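Local coordinates for ethyl acetate hydrolase (PDB 5E4Y), which hydrolyses ethyl acetate to ethanol and acetate, as an alpha/beta-hydrolase esterase that serves the breakdown of short-chain methyl ketones, at residues 170-175 / 298-303; 14-19 / 258-263. All coordinates share one frame; numbering follows the deposited sequence.

Contact 1: 170-175 / 298-303; sequences RAAAIA and YVMPIS
Ala172 and Met300 meet on one face of two neighbouring parallel strands, 170-174 and 296-300, in the central sheet of the alpha/beta hydrolase fold. The strand segments run 10° apart and are laced by alternating backbone bonds: Tyr298 N to Ala171 O, Ala173 N to Tyr298 O, Met300 N to Ala173 O (2.9 Å) and Ala175 N to Met300 O. Ala175 N approaches Met300 O from well above the carbonyl plane, just past the end of strand 170-174. Met300 reaches back across the pair: CG is anti to its own carbonyl carbon (chi1 -48°) and the thioether bends at its last torsion, which brings CE to 3.8 Å from CB of Ala172. Ile174, in register with Met300, lies alongside its root, CG1 at 4.3 Å from Met300 CB. Tyr298 starts on this same face, but its ring leads away from strand 170-174 to a cation-pi contact with Arg326. Helix 342-357 covers the face through Leu352, His351 and Leu355. The opposite face carries Ala173 and Val299, both packed on Tyr158 of helix 152-163, the helix that follows the inferred nucleophile Ser151. Beyond the strand ends, Ala175 lies beside Asp305 and His334, inferred members of the catalytic triad. Its methyl also meets the CG1-CD1 branch of Ile302, which lies anti to the carbonyl carbon of that residue, with Ala175 CB 3.8 Å from Ile302 CG1 and 3.9 Å from Ile302 CD1.

Contact 2: 14-19 / 258-263; sequences NSYYTE and FAPMDP
The Tyr16 ring takes Pro260 over one face, while the Tyr17 ring receives the backbone N of Asp262 at its edge, near the ring plane. Pro260 CG stands 4.1 Å from the Tyr16 centroid and 24° off the ring normal, a CH-pi contact displaced toward the rim on the side of CD1. The two tyrosines also meet each other: Tyr16 CD2 lies over the centre of one Tyr17 face, and the CZ end of Tyr17 lies at the edge of the Tyr16 ring. With CG anti to the carbonyl carbon (chi1 -61°), Tyr17 carries its ring end toward 258-263, where the hydroxyl accepts a nearly straight hydrogen bond from Asp262 N, 3.0 Å from Tyr17 OH, with 175° at the hydrogen. Met261 touches both tyrosines: its CB sits 3.6 Å from Tyr17 OH, and its extended chain passes Tyr16 CE2 with CG until CE comes to 3.5 Å from Tyr16 OH. Asp262 CB rests beside Tyr17 CE2, its carboxylate turned almost perpendicular to the ring. Tyr17 itself is the centre of an inverse gamma turn, and Phe258 to Met261 form a type I beta turn. The contact joins the N-terminal segment, on the approach to helix 19-22, to the connection between helices 246-258 and 263-274, with Asp262 at the N-cap position of the latter; these helices belong to the insertion between strands 170-174 and 296-300, probably the cap region of this alpha/beta hydrolase.

How the contacts relate
Contacts 1 and 2 lie on opposite sides of the chain's centre, their own centres 29 Å apart and their nearest atoms about 15 Å apart, so neither touches the other. Contact 1 belongs to the central sheet and borders the inferred active-site residues: the Ala175 side chain is about 4 Å from those of Asp305 and His334. Contact 2 lies away from the annotated sites and joins loops, partly buried, with its centre about 17 Å from that of the chain. Their segments alternate in sequence: 14-19 precedes both strands of contact 1, while 258-263 falls between them, in the largely helical chain that separates 170-175 from 298-303.

Contact 1: 170-175 / 298-303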
loop_
_atom_site.group_PDB
_atom_site.type_symbol
_atom_site.label_atom_id
_atom_site.label_comp_id
_atom_site.label_asym_id
_atom_site.label_seq_id
_atom_site.Cartn_x
_atom_site.Cartn_y
_atom_site.Cartn_z
ATOM N N ARG A 170 -13.637 10.355 -29.439
ATOM C CA ARG A 170 -13.030 9.161 -28.861
ATOM C C ARG A 170 -12.387 9.471 -27.514
ATOM O O ARG A 170 -11.901 10.580 -27.287
ATOM C CB ARG A 170 -11.989 8.570 -29.813
ATOM C CG ARG A 170 -12.523 8.217 -31.190
ATOM C CD ARG A 170 -11.393 7.883 -32.148
ATOM N NE ARG A 170 -11.887 7.604 -33.491
ATOM C CZ ARG A 170 -12.139 8.538 -34.402
ATOM N NH1 ARG A 170 -11.947 9.818 -34.114
ATOM N NH2 ARG A 170 -12.588 8.194 -35.602
ATOM N N ALA A 171 -12.381 8.483 -26.625
ATOM C CA ALA A 171 -11.791 8.651 -25.302
ATOM C C ALA A 171 -10.948 7.439 -24.919
ATOM O O ALA A 171 -11.330 6.299 -25.174
ATOM C CB ALA A 171 -12.878 8.890 -24.266
ATOM N N ALA A 172 -9.796 7.693 -24.310
ATOM C CA ALA A 172 -8.915 6.621 -23.865
ATOM C C ALA A 172 -8.419 6.882 -22.446
ATOM O O ALA A 172 -7.590 7.761 -22.221
ATOM C CB ALA A 172 -7.742 6.466 -24.818
ATOM N N ALA A 173 -8.935 6.113 -21.493
ATOM C CA ALA A 173 -8.556 6.275 -20.095
ATOM C C ALA A 173 -7.593 5.179 -19.655
ATOM O O ALA A 173 -7.983 4.021 -19.505
ATOM C CB ALA A 173 -9.792 6.280 -19.212
ATOM N N ILE A 174 -6.333 5.550 -19.449
ATOM C CA ILE A 174 -5.316 4.593 -19.033
ATOM C C ILE A 174 -5.014 4.702 -17.542
ATOM O O ILE A 174 -4.597 5.756 -17.065
ATOM C CB ILE A 174 -4.004 4.782 -19.820
ATOM C CG1 ILE A 174 -4.260 4.658 -21.322
ATOM C CG2 ILE A 174 -2.965 3.767 -19.375
ATOM C CD1 ILE A 174 -4.030 5.939 -22.084
ATOM N N ALA A 175 -5.225 3.601 -16.824
ATOM C CA ALA A 175 -4.924 3.512 -15.396
ATOM C C ALA A 175 -5.569 4.641 -14.597
ATOM O O ALA A 175 -4.895 5.342 -13.842
ATOM C CB ALA A 175 -3.416 3.501 -15.174
ATOM N N TYR A 298 -12.113 3.463 -24.764
ATOM C CA TYR A 298 -11.329 2.297 -24.385
ATOM C C TYR A 298 -10.842 2.441 -22.950
ATOM O O TYR A 298 -9.977 3.267 -22.662
ATOM C CB TYR A 298 -10.137 2.101 -25.325
ATOM C CG TYR A 298 -10.478 1.467 -26.656
ATOM C CD1 TYR A 298 -11.786 1.126 -26.973
ATOM C CD2 TYR A 298 -9.487 1.194 -27.589
ATOM C CE1 TYR A 298 -12.098 0.543 -28.187
ATOM C CE2 TYR A 298 -9.787 0.609 -28.803
ATOM C CZ TYR A 298 -11.094 0.286 -29.098
ATOM O OH TYR A 298 -11.397 -0.297 -30.309
ATOM N N VAL A 299 -11.406 1.642 -22.051
ATOM C CA VAL A 299 -10.960 1.621 -20.663
ATOM C C VAL A 299 -9.763 0.687 -20.522
ATOM O O VAL A 299 -9.898 -0.530 -20.643
ATOM C CB VAL A 299 -12.082 1.173 -19.712
ATOM C CG1 VAL A 299 -11.570 1.105 -18.282
ATOM C CG2 VAL A 299 -13.271 2.117 -19.813
ATOM N N MET A 300 -8.591 1.263 -20.268
ATOM C CA MET A 300 -7.351 0.492 -20.249
ATOM C C MET A 300 -6.593 0.607 -18.930
ATOM O O MET A 300 -5.672 1.413 -18.811
ATOM C CB MET A 300 -6.442 0.938 -21.395
ATOM C CG MET A 300 -7.135 1.028 -22.741
ATOM S SD MET A 300 -5.968 1.305 -24.084
ATOM C CE MET A 300 -6.593 2.836 -24.769
ATOM N N PRO A 301 -6.970 -0.210 -17.936
ATOM C CA PRO A 301 -6.238 -0.251 -16.667
ATOM C C PRO A 301 -4.971 -1.095 -16.762
ATOM O O PRO A 301 -4.854 -1.925 -17.663
ATOM C CB PRO A 301 -7.245 -0.887 -15.708
ATOM C CG PRO A 301 -8.052 -1.781 -16.580
ATOM C CD PRO A 301 -8.155 -1.086 -17.916
ATOM N N ILE A 302 -4.032 -0.880 -15.846
ATOM C CA ILE A 302 -2.820 -1.688 -15.795
ATOM C C ILE A 302 -3.041 -2.884 -14.871
ATOM O O ILE A 302 -3.625 -2.746 -13.795
ATOM C CB ILE A 302 -1.609 -0.861 -15.323
ATOM C CG1 ILE A 302 -1.456 0.388 -16.194
ATOM C CG2 ILE A 302 -0.339 -1.695 -15.364
ATOM C CD1 ILE A 302 -0.308 1.286 -15.788
ATOM N N SER A 303 -2.581 -4.056 -15.305
ATOM C CA SER A 303 -2.879 -5.317 -14.629
ATOM C C SER A 303 -2.462 -5.356 -13.160
ATOM O O SER A 303 -3.169 -5.923 -12.328
ATOM C CB SER A 303 -2.210 -6.475 -15.373
ATOM O OG SER A 303 -0.800 -6.355 -15.337
#

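Contact 2: 14-19 / 258-263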
loop_
_atom_site.group_PDB
_atom_site.type_symbol
_atom_site.label_atom_id
_atom_site.label_comp_id
_atom_site.label_asym_id
_atom_site.label_seq_id
_atom_site.Cartn_x
_atom_site.Cartn_y
_atom_site.Cartn_z
ATOM N N ASN A 14 11.562 27.060 -8.437
ATOM C CA ASN A 14 11.977 28.255 -9.162
ATOM C C ASN A 14 13.012 27.939 -10.234
ATOM O O ASN A 14 13.199 28.708 -11.178
ATOM C CB ASN A 14 12.535 29.299 -8.194
ATOM C CG ASN A 14 11.529 29.712 -7.138
ATOM O OD1 ASN A 14 10.319 29.609 -7.344
ATOM N ND2 ASN A 14 12.025 30.184 -6.000
ATOM N N SER A 15 13.683 26.801 -10.082
ATOM C CA SER A 15 14.727 26.397 -11.015
ATOM C C SER A 15 14.345 25.126 -11.765
ATOM O O SER A 15 14.868 24.853 -12.845
ATOM C CB SER A 15 16.051 26.189 -10.276
ATOM O OG SER A 15 17.085 25.825 -11.173
ATOM N N TYR A 16 13.430 24.353 -11.190
ATOM C CA TYR A 16 13.014 23.093 -11.796
ATOM C C TYR A 16 11.876 23.283 -12.798
ATOM O O TYR A 16 11.875 22.666 -13.863
ATOM C CB TYR A 16 12.598 22.099 -10.709
ATOM C CG TYR A 16 11.991 20.820 -11.237
ATOM C CD1 TYR A 16 12.778 19.864 -11.868
ATOM C CD2 TYR A 16 10.634 20.561 -11.098
ATOM C CE1 TYR A 16 12.229 18.691 -12.351
ATOM C CE2 TYR A 16 10.076 19.391 -11.577
ATOM C CZ TYR A 16 10.877 18.461 -12.202
ATOM O OH TYR A 16 10.324 17.294 -12.679
ATOM N N TYR A 17 10.915 24.136 -12.458
ATOM C CA TYR A 17 9.761 24.372 -13.324
ATOM C C TYR A 17 10.059 25.412 -14.401
ATOM O O TYR A 17 9.365 26.424 -14.505
ATOM C CB TYR A 17 8.551 24.818 -12.499
ATOM C CG TYR A 17 8.088 23.799 -11.483
ATOM C CD1 TYR A 17 7.407 22.655 -11.882
ATOM C CD2 TYR A 17 8.322 23.984 -10.127
ATOM C CE1 TYR A 17 6.980 21.721 -10.958
ATOM C CE2 TYR A 17 7.896 23.055 -9.196
ATOM C CZ TYR A 17 7.225 21.926 -9.617
ATOM O OH TYR A 17 6.799 20.998 -8.694
ATOM N N THR A 18 11.088 25.159 -15.202
ATOM C CA THR A 18 11.484 26.095 -16.250
ATOM C C THR A 18 11.394 25.460 -17.634
ATOM O O THR A 18 10.975 24.312 -17.776
ATOM C CB THR A 18 12.915 26.611 -16.025
ATOM O OG1 THR A 18 13.824 25.505 -15.996
ATOM C CG2 THR A 18 13.006 27.372 -14.711
ATOM N N GLU A 19 11.791 26.216 -18.654
ATOM C CA GLU A 19 11.720 25.744 -20.032
ATOM C C GLU A 19 12.965 24.952 -20.416
ATOM O O GLU A 19 13.018 24.340 -21.484
ATOM C CB GLU A 19 11.538 26.923 -20.991
ATOM C CG GLU A 19 10.218 27.651 -20.833
ATOM C CD GLU A 19 9.217 27.270 -21.902
ATOM O OE1 GLU A 19 9.532 26.386 -22.726
ATOM O OE2 GLU A 19 8.111 27.851 -21.915
ATOM N N PHE A 258 11.183 13.275 -6.885
ATOM C CA PHE A 258 10.363 14.209 -6.117
ATOM C C PHE A 258 11.156 15.338 -5.464
ATOM O O PHE A 258 10.575 16.335 -5.037
ATOM C CB PHE A 258 9.586 13.453 -5.035
ATOM C CG PHE A 258 8.494 12.576 -5.574
ATOM C CD1 PHE A 258 7.279 13.119 -5.959
ATOM C CD2 PHE A 258 8.680 11.210 -5.694
ATOM C CE1 PHE A 258 6.271 12.314 -6.457
ATOM C CE2 PHE A 258 7.676 10.399 -6.189
ATOM C CZ PHE A 258 6.470 10.952 -6.571
ATOM N N ALA A 259 12.474 15.179 -5.383
ATOM C CA ALA A 259 13.328 16.129 -4.668
ATOM C C ALA A 259 13.212 17.594 -5.125
ATOM O O ALA A 259 13.062 18.481 -4.286
ATOM C CB ALA A 259 14.788 15.676 -4.748
ATOM N N PRO A 260 13.276 17.864 -6.444
ATOM C CA PRO A 260 13.262 19.286 -6.803
ATOM C C PRO A 260 11.862 19.867 -7.007
ATOM O O PRO A 260 11.734 20.937 -7.602
ATOM C CB PRO A 260 14.040 19.306 -8.117
ATOM C CG PRO A 260 13.676 18.009 -8.754
ATOM C CD PRO A 260 13.495 17.012 -7.630
ATOM N N MET A 261 10.834 19.180 -6.520
ATOM C CA MET A 261 9.460 19.618 -6.750
ATOM C C MET A 261 8.910 20.445 -5.591
ATOM O O MET A 261 9.425 20.392 -4.475
ATOM C CB MET A 261 8.556 18.410 -7.007
ATOM C CG MET A 261 8.894 17.664 -8.287
ATOM S SD MET A 261 7.689 16.396 -8.716
ATOM C CE MET A 261 8.403 15.760 -10.230
ATOM N N ASP A 262 7.858 21.207 -5.871
ATOM C CA ASP A 262 7.262 22.102 -4.885
ATOM C C ASP A 262 6.144 21.409 -4.110
ATOM O O ASP A 262 5.178 20.931 -4.704
ATOM C CB ASP A 262 6.726 23.362 -5.569
ATOM C CG ASP A 262 6.272 24.416 -4.578
ATOM O OD1 ASP A 262 6.988 24.645 -3.581
ATOM O OD2 ASP A 262 5.198 25.017 -4.796
ATOM N N PRO A 263 6.282 21.349 -2.776
ATOM C CA PRO A 263 5.304 20.747 -1.861
ATOM C C PRO A 263 3.882 21.274 -2.049
ATOM O O PRO A 263 2.936 20.486 -2.059
ATOM C CB PRO A 263 5.841 21.131 -0.482
ATOM C CG PRO A 263 7.307 21.232 -0.678
ATOM C CD PRO A 263 7.494 21.790 -2.064
#